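Pngf-ii (Elizabethkingia meningoseptica, PDB 4R4X) is a peptide:N-glycosidase that releases N-linked glycans from glycoproteins, probably by hydrolysing the amide bond between the innermost sugar and its asparagine. Local coordinates at residues I332-P337 with V533-E538; P224-G229 with L364-D369; I253-R258 with V379-N384; Y423-H428 with H452-W457. All coordinates share one frame; numbering follows the deposited sequence. Where two conformers were deposited one is given.

Interaction 1. Residues I332-P337 with V533-E538; sequences ITELRP and VLLGQE
The carboxylate of Glu334 is the one flat group among the side chains that meet here, yet Leu535 touches the methylene part of that chain instead: methyl CD1 of Leu535 rests against CG of Glu334, 3.9 Å away. The glutamate chain is bent, with CG set between backbone N and carbonyl carbon (chi1 82°) and a second turn at chi2 (-82°), which lays the aliphatic part over the leucine and carries the acid group aside. There OE2 is gripped by a salt bridge from Arg422 NE and a hydrogen bond with Tyr498 OH, two bonds for one buried oxygen. In the manner of the paired beta-sandwich modules of the peptide-N-glycosidase F family, the contact joins a connection of the N-terminal module to strand 527-537 of the C-terminal one. The connection makes a 3-10 turn, with Leu335 N donating to Ile332 O at 2.9 Å, before helix 336-339 begins. The branched methyls of Leu535 suit a surface that mixes methylene and backbone, its CD2 lying 4.1 Å from Glu334 O. Val533, two residues before Leu535 and so on the same side of the strand, meets Leu335: its CG1 lies 4.4 Å from Leu335 CD2.

Interaction 2. Residues P224-G229 with L364-D369; sequences PEIKQG and LSIHPD
Pro224 and Ile366 reach toward each other tip to tip, with CG of the proline ring 4.0 Å from methyl CD1 of the isoleucine. Ile366 is forked, and each branch has its own partner. Its CG2 lies anti to the backbone N and meets Ile226 CB at 4.2 Å, while CG1 stands beside that N (chi1 -52°) and sends CD1 on to the proline. A beta-branched residue thus spans two points of the loop, and the stiff proline ring offers a compact apolar surface. Ile226 was modelled in two conformers, so the details of its outer atoms carry less weight than the CB contact.

Further along, the backbones themselves converge. Gly229 O and Asp369 O lie 3.0 Å apart; both are acceptors, and Asn230 ND2 donates to Asp369 O nearby. Asp369 CB also packs on Gly229 O at 3.2 Å, while its carboxylate turns to Thr231 OG1. Glycine fits position 229 because its positive phi (117°) would press a side chain against the preceding carbonyl. Just before Asp369, Pro368 centres an inverse gamma turn in which Asp369 N donates to His367 O at 2.8 Å, ending the strand. On the other side of the strand from Ile366, Ser365 OG and His367 NE2 share a hydrogen bond of 2.7 Å. Residues 224-229 cross from strand 216-222 of one antiparallel sheet to strand 231-240 of another, as connections between the two layers of a beta sandwich do, and Ile366 packs against that connection.

Interaction 3. Residues I253-R258 with V379-N384; sequences IIPQER and VLPVFN
Arg258 reaches Leu380 by stretching its whole length from a loop to an edge strand. From CB the chain sets off with CG beside the backbone N (chi1 -65°), then runs extended through CG and CD to NE, so that these methylenes serve as a span. At the tip the guanidinium divides its work: NH1 donates to the carbonyl O of Thr290, which fixes the group, and NH2 lies 4.1 Å from Leu380 CD1, obliquely to the guanidinium plane. The two side chains cross at about a right angle. A long, partly exposed arginine suits this place, since it covers a leucine while keeping a polar end.

Strand 378-384 is the outermost on its side of the nine-stranded antiparallel sheet, paired with strand 527-537; a classic beta bulge puts Val382 and Phe383 together opposite Gly532. Pro381 can stand just before the bulge because the pairing bonds are made by its neighbours Leu380 and Val382. The rings of Pro381 and Pro255 lie antiparallel alongside each other, their CG atoms 3.8 Å apart. Both rings are rigid and buried, giving a small apolar contact, with Gln338 of helix 336-339 also against Pro255 and Ile297 against Pro381.

Interaction 4. Residues Y423-H428 with H452-W457; sequences YITTGH and HAFTPW
Apolar packing between two antiparallel sheets in the C-terminal part of the chain makes this contact: strand 416-428, well inside the nine-stranded sheet, faces the end of strand 449-454, which borders a four-stranded one. Tyr423 and Phe454 meet at their edges, with no stacking. Tyr423 CE2 stands 3.7 Å from Phe454 CE1, close to the plane of the phenylalanine ring, and Phe454 CZ lies in the plane of the tyrosine ring at its edge. Phe454 is brought there by its first torsion (chi1 78°), which swings the ring back over its own backbone toward strand 416-428.

Methyl CG2 of Thr425 touches two partners, 3.8 Å from Phe454 CZ and 3.6 Å from Pro456 CG. Threonine suits the site because it faces two ways: with OG1 anti to the backbone N (chi1 179°), CG2 is left for the apolar side, and the hydroxyl bonds to Asn442 OD1. Tyr423 OH bonds to the same oxygen, so one amide anchors both polar ends in a buried place. Pro456, lying across the threonine side chain, adds a compact ring where the strand has already ended.

Asn442 belongs to strand 442-446, the neighbour of 449-454 in the smaller sheet, whereas strands 493-504 and 527-537 flank Tyr423 and Thr425 within the larger one.

How the interactions relate
Interactions 1, 3 and 4 all reach the nine-stranded antiparallel sheet, where strand 527-537 lies between 416-428 and 378-384; interaction 2 belongs to the smaller sheet containing strand 358-367. The centres of interactions 1 and 3 are about 12 Å apart and those of 1 and 2 about 14 Å; both pairs touch, Arg336 linking interaction 1 to Ile226. Interactions 3 and 4, about 21 Å apart, meet through Phe383 and Tyr423, while 2 and 4 are about 30 Å apart. Along the chain, interactions 1, 2 and 3 interleave, and interaction 4 falls between the two segments of interaction 1. Strand 527-537, late in the chain, thus packs on residues 332-337, and distant chain parts share one sheet.

Interaction 1. Residues I332-P337 with V533-E538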
loop_
_atom_site.group_PDB
_atom_site.type_symbol
_atom_site.label_atom_id
_atom_site.label_comp_id
_atom_site.label_asym_id
_atom_site.label_seq_id
_atom_site.Cartn_x
_atom_site.Cartn_y
_atom_site.Cartn_z
ATOM N N ILE A 332 -4.899 0.063 5.861
ATOM C CA ILE A 332 -5.920 -0.728 6.542
ATOM C C ILE A 332 -5.352 -1.448 7.784
ATOM O O ILE A 332 -5.864 -2.500 8.182
ATOM C CB ILE A 332 -6.561 -1.757 5.581
ATOM C CG1 ILE A 332 -5.505 -2.552 4.823
ATOM C CG2 ILE A 332 -7.486 -1.073 4.589
ATOM C CD1 ILE A 332 -6.112 -3.745 4.093
ATOM N N THR A 333 -4.352 -0.844 8.411
ATOM C CA THR A 333 -3.595 -1.436 9.553
ATOM C C THR A 333 -4.510 -1.859 10.696
ATOM O O THR A 333 -4.321 -2.929 11.288
ATOM C CB THR A 333 -2.497 -0.443 10.032
ATOM O OG1 THR A 333 -1.557 -0.250 8.962
ATOM C CG2 THR A 333 -1.769 -0.940 11.281
ATOM N N GLU A 334 -5.551 -1.066 10.955
ATOM C CA GLU A 334 -6.537 -1.397 11.988
ATOM C C GLU A 334 -7.379 -2.683 11.750
ATOM O O GLU A 334 -8.028 -3.179 12.681
ATOM C CB GLU A 334 -7.472 -0.176 12.261
ATOM C CG GLU A 334 -8.640 0.021 11.299
ATOM C CD GLU A 334 -8.289 0.730 9.992
ATOM O OE1 GLU A 334 -7.100 0.792 9.621
ATOM O OE2 GLU A 334 -9.217 1.227 9.321
ATOM N N LEU A 335 -7.397 -3.208 10.527
ATOM C CA LEU A 335 -8.128 -4.452 10.251
ATOM C C LEU A 335 -7.256 -5.708 10.361
ATOM O O LEU A 335 -7.711 -6.826 10.066
ATOM C CB LEU A 335 -8.788 -4.383 8.860
ATOM C CG LEU A 335 -9.775 -3.228 8.669
ATOM C CD1 LEU A 335 -10.276 -3.154 7.236
ATOM C CD2 LEU A 335 -10.928 -3.380 9.658
ATOM N N ARG A 336 -6.018 -5.510 10.792
ATOM C CA ARG A 336 -5.073 -6.594 11.021
ATOM C C ARG A 336 -5.693 -7.814 11.757
ATOM O O ARG A 336 -5.533 -8.928 11.302
ATOM C CB ARG A 336 -3.831 -6.073 11.762
ATOM C CG ARG A 336 -2.734 -7.126 11.936
ATOM C CD ARG A 336 -1.653 -6.704 12.923
ATOM N NE ARG A 336 -2.226 -6.588 14.261
ATOM C CZ ARG A 336 -2.546 -7.628 15.027
ATOM N NH1 ARG A 336 -2.307 -8.881 14.638
ATOM N NH2 ARG A 336 -3.091 -7.402 16.205
ATOM N N PRO A 337 -6.435 -7.592 12.860
ATOM C CA PRO A 337 -7.026 -8.736 13.578
ATOM C C PRO A 337 -7.998 -9.580 12.746
ATOM O O PRO A 337 -8.137 -10.762 13.009
ATOM C CB PRO A 337 -7.752 -8.087 14.758
ATOM C CG PRO A 337 -7.028 -6.789 14.956
ATOM C CD PRO A 337 -6.696 -6.324 13.557
ATOM N N VAL A 533 -17.528 -0.603 11.491
ATOM C CA VAL A 533 -16.789 -1.668 12.101
ATOM C C VAL A 533 -16.361 -1.188 13.483
ATOM O O VAL A 533 -15.789 -0.110 13.626
ATOM C CB VAL A 533 -15.559 -2.031 11.250
ATOM C CG1 VAL A 533 -14.718 -3.076 11.934
ATOM C CG2 VAL A 533 -16.016 -2.545 9.894
ATOM N N LEU A 534 -16.648 -1.990 14.495
ATOM C CA LEU A 534 -16.229 -1.693 15.858
ATOM C C LEU A 534 -14.797 -2.149 16.108
ATOM O O LEU A 534 -14.459 -3.276 15.822
ATOM C CB LEU A 534 -17.181 -2.357 16.851
ATOM C CG LEU A 534 -16.856 -2.138 18.325
ATOM C CD1 LEU A 534 -16.988 -0.678 18.690
ATOM C CD2 LEU A 534 -17.788 -2.975 19.203
ATOM N N LEU A 535 -13.966 -1.243 16.619
ATOM C CA LEU A 535 -12.575 -1.508 16.917
ATOM C C LEU A 535 -12.382 -1.286 18.405
ATOM O O LEU A 535 -13.100 -0.511 19.022
ATOM C CB LEU A 535 -11.660 -0.553 16.177
ATOM C CG LEU A 535 -11.946 -0.366 14.680
ATOM C CD1 LEU A 535 -11.137 0.807 14.166
ATOM C CD2 LEU A 535 -11.623 -1.608 13.885
ATOM N N GLY A 536 -11.441 -2.001 18.981
ATOM C CA GLY A 536 -11.090 -1.768 20.378
ATOM C C GLY A 536 -9.945 -2.638 20.841
ATOM O O GLY A 536 -9.464 -3.523 20.117
ATOM N N GLN A 537 -9.512 -2.398 22.070
ATOM C CA GLN A 537 -8.403 -3.152 22.631
ATOM C C GLN A 537 -8.886 -3.927 23.832
ATOM O O GLN A 537 -9.328 -3.332 24.831
ATOM C CB GLN A 537 -7.264 -2.218 23.013
ATOM C CG GLN A 537 -6.070 -2.979 23.546
ATOM C CD GLN A 537 -4.990 -2.068 24.084
ATOM O OE1 GLN A 537 -5.123 -0.852 24.097
ATOM N NE2 GLN A 537 -3.919 -2.668 24.548
ATOM N N GLU A 538 -8.855 -5.246 23.714
ATOM C CA GLU A 538 -9.148 -6.147 24.828
ATOM C C GLU A 538 -7.862 -6.323 25.609
ATOM O O GLU A 538 -6.848 -6.678 25.018
ATOM C CB GLU A 538 -9.623 -7.503 24.303
ATOM C CG GLU A 538 -11.045 -7.488 23.781
ATOM C CD GLU A 538 -11.490 -8.802 23.174
ATOM O OE1 GLU A 538 -10.619 -9.635 22.852
ATOM O OE2 GLU A 538 -12.715 -9.000 22.991
#

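Interaction 2. Residues P224-G229 with L364-D369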
loop_
_atom_site.group_PDB
_atom_site.type_symbol
_atom_site.label_atom_id
_atom_site.label_comp_id
_atom_site.label_asym_id
_atom_site.label_seq_id
_atom_site.Cartn_x
_atom_site.Cartn_y
_atom_site.Cartn_z
ATOM N N PRO A 224 -0.599 -14.287 5.581
ATOM C CA PRO A 224 0.265 -14.807 6.637
ATOM C C PRO A 224 -0.082 -14.202 7.978
ATOM O O PRO A 224 -0.867 -13.229 8.046
ATOM C CB PRO A 224 1.665 -14.377 6.187
ATOM C CG PRO A 224 1.427 -13.152 5.397
ATOM C CD PRO A 224 0.158 -13.445 4.633
ATOM N N GLU A 225 0.490 -14.759 9.042
ATOM C CA GLU A 225 0.380 -14.125 10.334
ATOM C C GLU A 225 1.025 -12.748 10.226
ATOM O O GLU A 225 2.116 -12.612 9.693
ATOM C CB GLU A 225 1.072 -14.927 11.431
ATOM C CG GLU A 225 0.979 -14.260 12.796
ATOM C CD GLU A 225 1.740 -15.010 13.889
ATOM O OE1 GLU A 225 1.834 -14.485 15.031
ATOM O OE2 GLU A 225 2.255 -16.108 13.601
ATOM N N ILE A 226 0.337 -11.724 10.709
ATOM C CA ILE A 226 0.936 -10.418 10.726
ATOM C C ILE A 226 0.918 -9.899 12.182
ATOM O O ILE A 226 -0.131 -9.734 12.807
ATOM C CB ILE A 226 0.347 -9.481 9.624
ATOM C CG1 ILE A 226 -0.496 -8.374 10.177
ATOM C CG2 ILE A 226 -0.482 -10.217 8.585
ATOM C CD1 ILE A 226 0.294 -7.127 10.391
ATOM N N LYS A 227 2.115 -9.683 12.711
ATOM C CA LYS A 227 2.299 -9.292 14.111
ATOM C C LYS A 227 1.836 -7.858 14.369
ATOM O O LYS A 227 1.912 -7.011 13.476
ATOM C CB LYS A 227 3.781 -9.397 14.481
ATOM C CG LYS A 227 4.392 -10.800 14.361
ATOM C CD LYS A 227 4.480 -11.485 15.718
ATOM C CE LYS A 227 5.260 -12.795 15.667
ATOM N NZ LYS A 227 4.330 -13.951 15.669
ATOM N N GLN A 228 1.371 -7.591 15.590
ATOM C CA GLN A 228 1.114 -6.232 16.024
ATOM C C GLN A 228 2.348 -5.378 15.752
ATOM O O GLN A 228 3.459 -5.736 16.119
ATOM C CB GLN A 228 0.733 -6.192 17.526
ATOM C CG GLN A 228 0.786 -4.810 18.200
ATOM C CD GLN A 228 -0.220 -3.787 17.663
ATOM O OE1 GLN A 228 -1.323 -4.138 17.261
ATOM N NE2 GLN A 228 0.186 -2.498 17.644
ATOM N N GLY A 229 2.142 -4.248 15.098
ATOM C CA GLY A 229 3.222 -3.323 14.768
ATOM C C GLY A 229 3.389 -3.183 13.256
ATOM O O GLY A 229 3.784 -2.117 12.757
ATOM N N LEU A 364 -2.551 -6.453 -1.815
ATOM C CA LEU A 364 -2.273 -6.031 -0.466
ATOM C C LEU A 364 -0.776 -5.989 -0.233
ATOM O O LEU A 364 -0.017 -6.742 -0.860
ATOM C CB LEU A 364 -2.890 -7.011 0.534
ATOM C CG LEU A 364 -4.357 -7.403 0.427
ATOM C CD1 LEU A 364 -4.741 -8.367 1.546
ATOM C CD2 LEU A 364 -5.244 -6.177 0.487
ATOM N N SER A 365 -0.327 -5.113 0.655
ATOM C CA SER A 365 1.062 -5.124 1.081
ATOM C C SER A 365 1.151 -5.038 2.604
ATOM O O SER A 365 0.370 -4.309 3.266
ATOM C CB SER A 365 1.859 -3.986 0.444
ATOM O OG SER A 365 1.372 -2.722 0.826
ATOM N N ILE A 366 2.098 -5.799 3.137
ATOM C CA ILE A 366 2.359 -5.897 4.566
ATOM C C ILE A 366 3.800 -5.483 4.827
ATOM O O ILE A 366 4.744 -6.032 4.232
ATOM C CB ILE A 366 2.129 -7.322 5.094
ATOM C CG1 ILE A 366 0.750 -7.830 4.690
ATOM C CG2 ILE A 366 2.307 -7.363 6.625
ATOM C CD1 ILE A 366 0.680 -9.327 4.541
ATOM N N HIS A 367 3.958 -4.494 5.704
ATOM C CA HIS A 367 5.228 -3.839 5.926
ATOM C C HIS A 367 5.714 -4.089 7.363
ATOM O O HIS A 367 4.912 -3.981 8.302
ATOM C CB HIS A 367 5.108 -2.350 5.613
ATOM C CG HIS A 367 4.597 -2.095 4.233
ATOM N ND1 HIS A 367 5.432 -1.933 3.142
ATOM C CD2 HIS A 367 3.336 -2.079 3.747
ATOM C CE1 HIS A 367 4.704 -1.778 2.052
ATOM N NE2 HIS A 367 3.430 -1.887 2.389
ATOM N N PRO A 368 7.011 -4.438 7.522
ATOM C CA PRO A 368 7.633 -4.917 8.771
ATOM C C PRO A 368 7.906 -3.791 9.783
ATOM O O PRO A 368 9.010 -3.655 10.305
ATOM C CB PRO A 368 8.962 -5.533 8.277
ATOM C CG PRO A 368 9.307 -4.711 7.080
ATOM C CD PRO A 368 7.985 -4.478 6.399
ATOM N N ASP A 369 6.887 -3.006 10.072
ATOM C CA ASP A 369 6.993 -1.900 10.978
ATOM C C ASP A 369 6.808 -2.381 12.428
ATOM O O ASP A 369 6.467 -3.531 12.670
ATOM C CB ASP A 369 5.894 -0.884 10.629
ATOM C CG ASP A 369 6.182 -0.143 9.361
ATOM O OD1 ASP A 369 7.380 0.129 9.105
ATOM O OD2 ASP A 369 5.220 0.197 8.623
#

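Interaction 3. Residues I253-R258 with V379-N384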
loop_
_atom_site.group_PDB
_atom_site.type_symbol
_atom_site.label_atom_id
_atom_site.label_comp_id
_atom_site.label_asym_id
_atom_site.label_seq_id
_atom_site.Cartn_x
_atom_site.Cartn_y
_atom_site.Cartn_z
ATOM N N ILE A 253 -13.875 -7.568 2.130
ATOM C CA ILE A 253 -13.640 -8.924 2.607
ATOM C C ILE A 253 -14.925 -9.435 3.247
ATOM O O ILE A 253 -15.810 -8.649 3.636
ATOM C CB ILE A 253 -12.440 -9.036 3.583
ATOM C CG1 ILE A 253 -12.645 -8.169 4.819
ATOM C CG2 ILE A 253 -11.141 -8.635 2.884
ATOM C CD1 ILE A 253 -11.622 -8.360 5.914
ATOM N N ILE A 254 -15.030 -10.763 3.367
ATOM C CA ILE A 254 -16.233 -11.380 3.875
ATOM C C ILE A 254 -15.930 -12.077 5.208
ATOM O O ILE A 254 -15.306 -13.153 5.221
ATOM C CB ILE A 254 -16.824 -12.380 2.854
ATOM C CG1 ILE A 254 -17.196 -11.651 1.565
ATOM C CG2 ILE A 254 -18.058 -13.060 3.440
ATOM C CD1 ILE A 254 -17.621 -12.538 0.426
ATOM N N PRO A 255 -16.357 -11.484 6.336
ATOM C CA PRO A 255 -16.177 -12.240 7.603
ATOM C C PRO A 255 -17.095 -13.463 7.691
ATOM O O PRO A 255 -18.307 -13.349 7.499
ATOM C CB PRO A 255 -16.534 -11.225 8.692
ATOM C CG PRO A 255 -16.584 -9.900 7.997
ATOM C CD PRO A 255 -16.958 -10.167 6.576
ATOM N N GLN A 256 -16.505 -14.611 7.990
ATOM C CA GLN A 256 -17.219 -15.887 7.984
ATOM C C GLN A 256 -17.255 -16.536 9.371
ATOM O O GLN A 256 -17.484 -17.754 9.486
ATOM C CB GLN A 256 -16.573 -16.823 6.969
ATOM C CG GLN A 256 -16.845 -16.409 5.527
ATOM C CD GLN A 256 -16.358 -17.454 4.538
ATOM O OE1 GLN A 256 -17.149 -18.221 3.982
ATOM N NE2 GLN A 256 -15.060 -17.513 4.346
ATOM N N GLU A 257 -17.063 -15.723 10.410
ATOM C CA GLU A 257 -17.056 -16.201 11.802
ATOM C C GLU A 257 -18.422 -16.671 12.317
ATOM O O GLU A 257 -18.479 -17.396 13.293
ATOM C CB GLU A 257 -16.526 -15.133 12.758
ATOM C CG GLU A 257 -15.024 -14.883 12.689
ATOM C CD GLU A 257 -14.576 -14.145 11.420
ATOM O OE1 GLU A 257 -13.441 -14.389 10.949
ATOM O OE2 GLU A 257 -15.366 -13.348 10.867
ATOM N N ARG A 258 -19.519 -16.249 11.705
ATOM C CA ARG A 258 -20.841 -16.705 12.129
ATOM C C ARG A 258 -21.440 -17.631 11.092
ATOM O O ARG A 258 -20.856 -17.819 10.014
ATOM C CB ARG A 258 -21.722 -15.499 12.450
ATOM C CG ARG A 258 -21.152 -14.748 13.642
ATOM C CD ARG A 258 -22.040 -13.657 14.186
ATOM N NE ARG A 258 -21.332 -12.932 15.245
ATOM C CZ ARG A 258 -21.896 -12.100 16.119
ATOM N NH1 ARG A 258 -23.183 -11.814 16.069
ATOM N NH2 ARG A 258 -21.152 -11.534 17.051
ATOM N N VAL A 379 -11.864 -6.517 16.225
ATOM C CA VAL A 379 -12.619 -6.007 15.075
ATOM C C VAL A 379 -13.950 -6.749 14.994
ATOM O O VAL A 379 -13.964 -7.973 14.995
ATOM C CB VAL A 379 -11.848 -6.252 13.754
ATOM C CG1 VAL A 379 -12.674 -5.844 12.556
ATOM C CG2 VAL A 379 -10.528 -5.494 13.760
ATOM N N LEU A 380 -15.062 -6.007 14.971
ATOM C CA LEU A 380 -16.408 -6.566 14.810
ATOM C C LEU A 380 -17.205 -5.731 13.817
ATOM O O LEU A 380 -17.516 -4.568 14.105
ATOM C CB LEU A 380 -17.169 -6.546 16.132
ATOM C CG LEU A 380 -18.558 -7.199 16.105
ATOM C CD1 LEU A 380 -18.448 -8.676 15.825
ATOM C CD2 LEU A 380 -19.300 -6.979 17.413
ATOM N N PRO A 381 -17.548 -6.312 12.650
ATOM C CA PRO A 381 -18.397 -5.620 11.680
ATOM C C PRO A 381 -19.835 -5.564 12.191
ATOM O O PRO A 381 -20.403 -6.610 12.476
ATOM C CB PRO A 381 -18.327 -6.507 10.438
ATOM C CG PRO A 381 -17.989 -7.872 10.946
ATOM C CD PRO A 381 -17.144 -7.656 12.191
ATOM N N VAL A 382 -20.401 -4.367 12.327
ATOM C CA VAL A 382 -21.717 -4.204 12.947
ATOM C C VAL A 382 -22.808 -3.871 11.939
ATOM O O VAL A 382 -23.921 -4.351 12.065
ATOM C CB VAL A 382 -21.693 -3.200 14.118
ATOM C CG1 VAL A 382 -20.918 -3.785 15.291
ATOM C CG2 VAL A 382 -21.075 -1.885 13.727
ATOM N N PHE A 383 -22.482 -3.088 10.908
ATOM C CA PHE A 383 -23.433 -2.843 9.840
ATOM C C PHE A 383 -22.727 -2.506 8.544
ATOM O O PHE A 383 -21.562 -2.088 8.529
ATOM C CB PHE A 383 -24.437 -1.735 10.189
ATOM C CG PHE A 383 -23.813 -0.408 10.511
ATOM C CD1 PHE A 383 -23.591 0.526 9.529
ATOM C CD2 PHE A 383 -23.536 -0.066 11.829
ATOM C CE1 PHE A 383 -23.015 1.749 9.831
ATOM C CE2 PHE A 383 -22.983 1.165 12.151
ATOM C CZ PHE A 383 -22.715 2.068 11.144
ATOM N N ASN A 384 -23.457 -2.702 7.457
ATOM C CA ASN A 384 -23.022 -2.291 6.128
ATOM C C ASN A 384 -24.241 -2.198 5.233
ATOM O O ASN A 384 -24.841 -3.227 4.896
ATOM C CB ASN A 384 -22.030 -3.287 5.557
ATOM C CG ASN A 384 -21.276 -2.731 4.361
ATOM O OD1 ASN A 384 -21.756 -1.846 3.642
ATOM N ND2 ASN A 384 -20.066 -3.232 4.160
#

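Interaction 4. Residues Y423-H428 with H452-W457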
loop_
_atom_site.group_PDB
_atom_site.type_symbol
_atom_site.label_atom_id
_atom_site.label_comp_id
_atom_site.label_asym_id
_atom_site.label_seq_id
_atom_site.Cartn_x
_atom_site.Cartn_y
_atom_site.Cartn_z
ATOM N N TYR A 423 -16.152 4.265 10.438
ATOM C CA TYR A 423 -17.411 4.629 9.806
ATOM C C TYR A 423 -17.147 5.241 8.437
ATOM O O TYR A 423 -16.444 6.256 8.322
ATOM C CB TYR A 423 -18.158 5.625 10.682
ATOM C CG TYR A 423 -19.511 6.077 10.173
ATOM C CD1 TYR A 423 -20.591 5.202 10.139
ATOM C CD2 TYR A 423 -19.729 7.396 9.779
ATOM C CE1 TYR A 423 -21.843 5.619 9.700
ATOM C CE2 TYR A 423 -20.985 7.830 9.377
ATOM C CZ TYR A 423 -22.036 6.937 9.334
ATOM O OH TYR A 423 -23.278 7.326 8.887
ATOM N N ILE A 424 -17.666 4.574 7.414
ATOM C CA ILE A 424 -17.576 5.040 6.023
ATOM C C ILE A 424 -18.959 5.431 5.557
ATOM O O ILE A 424 -19.863 4.609 5.554
ATOM C CB ILE A 424 -17.005 3.961 5.089
ATOM C CG1 ILE A 424 -15.668 3.470 5.624
ATOM C CG2 ILE A 424 -16.818 4.511 3.670
ATOM C CD1 ILE A 424 -15.063 2.318 4.839
ATOM N N THR A 425 -19.126 6.682 5.156
ATOM C CA THR A 425 -20.423 7.161 4.710
ATOM C C THR A 425 -20.340 7.946 3.412
ATOM O O THR A 425 -19.457 8.814 3.268
ATOM C CB THR A 425 -21.137 8.026 5.780
ATOM O OG1 THR A 425 -22.392 8.475 5.253
ATOM C CG2 THR A 425 -20.275 9.251 6.210
ATOM N N THR A 426 -21.264 7.637 2.497
ATOM C CA THR A 426 -21.498 8.452 1.304
ATOM C C THR A 426 -22.989 8.583 1.008
ATOM O O THR A 426 -23.767 7.651 1.213
ATOM C CB THR A 426 -20.752 7.927 0.061
ATOM O OG1 THR A 426 -21.157 6.593 -0.266
ATOM C CG2 THR A 426 -19.264 7.964 0.287
ATOM N N GLY A 427 -23.358 9.769 0.542
ATOM C CA GLY A 427 -24.709 10.126 0.249
ATOM C C GLY A 427 -24.915 10.119 -1.252
ATOM O O GLY A 427 -24.016 10.492 -2.025
ATOM N N HIS A 428 -26.094 9.653 -1.656
ATOM C CA HIS A 428 -26.438 9.454 -3.075
ATOM C C HIS A 428 -27.853 9.915 -3.400
ATOM O O HIS A 428 -28.688 10.080 -2.506
ATOM C CB HIS A 428 -26.275 7.981 -3.437
ATOM C CG HIS A 428 -24.906 7.471 -3.158
ATOM N ND1 HIS A 428 -23.884 7.580 -4.068
ATOM C CD2 HIS A 428 -24.354 6.972 -2.026
ATOM C CE1 HIS A 428 -22.767 7.131 -3.528
ATOM N NE2 HIS A 428 -23.024 6.763 -2.287
ATOM N N HIS A 452 -21.858 11.178 18.368
ATOM C CA HIS A 452 -21.153 11.959 17.368
ATOM C C HIS A 452 -22.112 12.349 16.235
ATOM O O HIS A 452 -22.865 11.499 15.711
ATOM C CB HIS A 452 -20.002 11.114 16.808
ATOM C CG HIS A 452 -19.103 11.849 15.890
ATOM N ND1 HIS A 452 -18.208 12.797 16.328
ATOM C CD2 HIS A 452 -18.953 11.784 14.543
ATOM C CE1 HIS A 452 -17.555 13.295 15.289
ATOM N NE2 HIS A 452 -17.986 12.695 14.197
ATOM N N ALA A 453 -22.076 13.617 15.850
ATOM C CA ALA A 453 -22.867 14.109 14.720
ATOM C C ALA A 453 -21.923 14.891 13.808
ATOM O O ALA A 453 -21.088 15.666 14.281
ATOM C CB ALA A 453 -23.990 14.991 15.220
ATOM N N PHE A 454 -21.998 14.639 12.516
ATOM C CA PHE A 454 -21.166 15.390 11.567
ATOM C C PHE A 454 -21.790 15.369 10.194
ATOM O O PHE A 454 -22.569 14.458 9.842
ATOM C CB PHE A 454 -19.728 14.851 11.525
ATOM C CG PHE A 454 -19.557 13.573 10.708
ATOM C CD1 PHE A 454 -20.050 12.363 11.170
ATOM C CD2 PHE A 454 -18.865 13.593 9.486
ATOM C CE1 PHE A 454 -19.878 11.193 10.435
ATOM C CE2 PHE A 454 -18.669 12.420 8.744
ATOM C CZ PHE A 454 -19.170 11.225 9.223
ATOM N N THR A 455 -21.448 16.380 9.414
ATOM C CA THR A 455 -21.940 16.504 8.062
ATOM C C THR A 455 -20.839 16.123 7.062
ATOM O O THR A 455 -19.855 16.868 6.914
ATOM C CB THR A 455 -22.409 17.940 7.831
ATOM O OG1 THR A 455 -23.449 18.239 8.786
ATOM C CG2 THR A 455 -22.952 18.099 6.425
ATOM N N PRO A 456 -20.989 14.960 6.398
ATOM C CA PRO A 456 -19.940 14.500 5.493
ATOM C C PRO A 456 -20.013 15.298 4.188
ATOM O O PRO A 456 -21.083 15.399 3.581
ATOM C CB PRO A 456 -20.285 13.032 5.260
ATOM C CG PRO A 456 -21.405 12.678 6.181
ATOM C CD PRO A 456 -22.076 13.970 6.515
ATOM N N TRP A 457 -18.900 15.893 3.788
ATOM C CA TRP A 457 -18.919 16.854 2.683
ATOM C C TRP A 457 -17.517 17.006 2.101
ATOM O O TRP A 457 -16.572 17.129 2.855
ATOM C CB TRP A 457 -19.441 18.221 3.170
ATOM C CG TRP A 457 -19.880 19.128 2.042
ATOM C CD1 TRP A 457 -19.330 20.331 1.689
ATOM C CD2 TRP A 457 -20.934 18.883 1.116
ATOM N NE1 TRP A 457 -19.998 20.867 0.610
ATOM C CE2 TRP A 457 -20.992 19.997 0.239
ATOM C CE3 TRP A 457 -21.875 17.862 0.966
ATOM C CZ2 TRP A 457 -21.919 20.081 -0.801
ATOM C CZ3 TRP A 457 -22.796 17.946 -0.087
ATOM C CH2 TRP A 457 -22.807 19.051 -0.945
#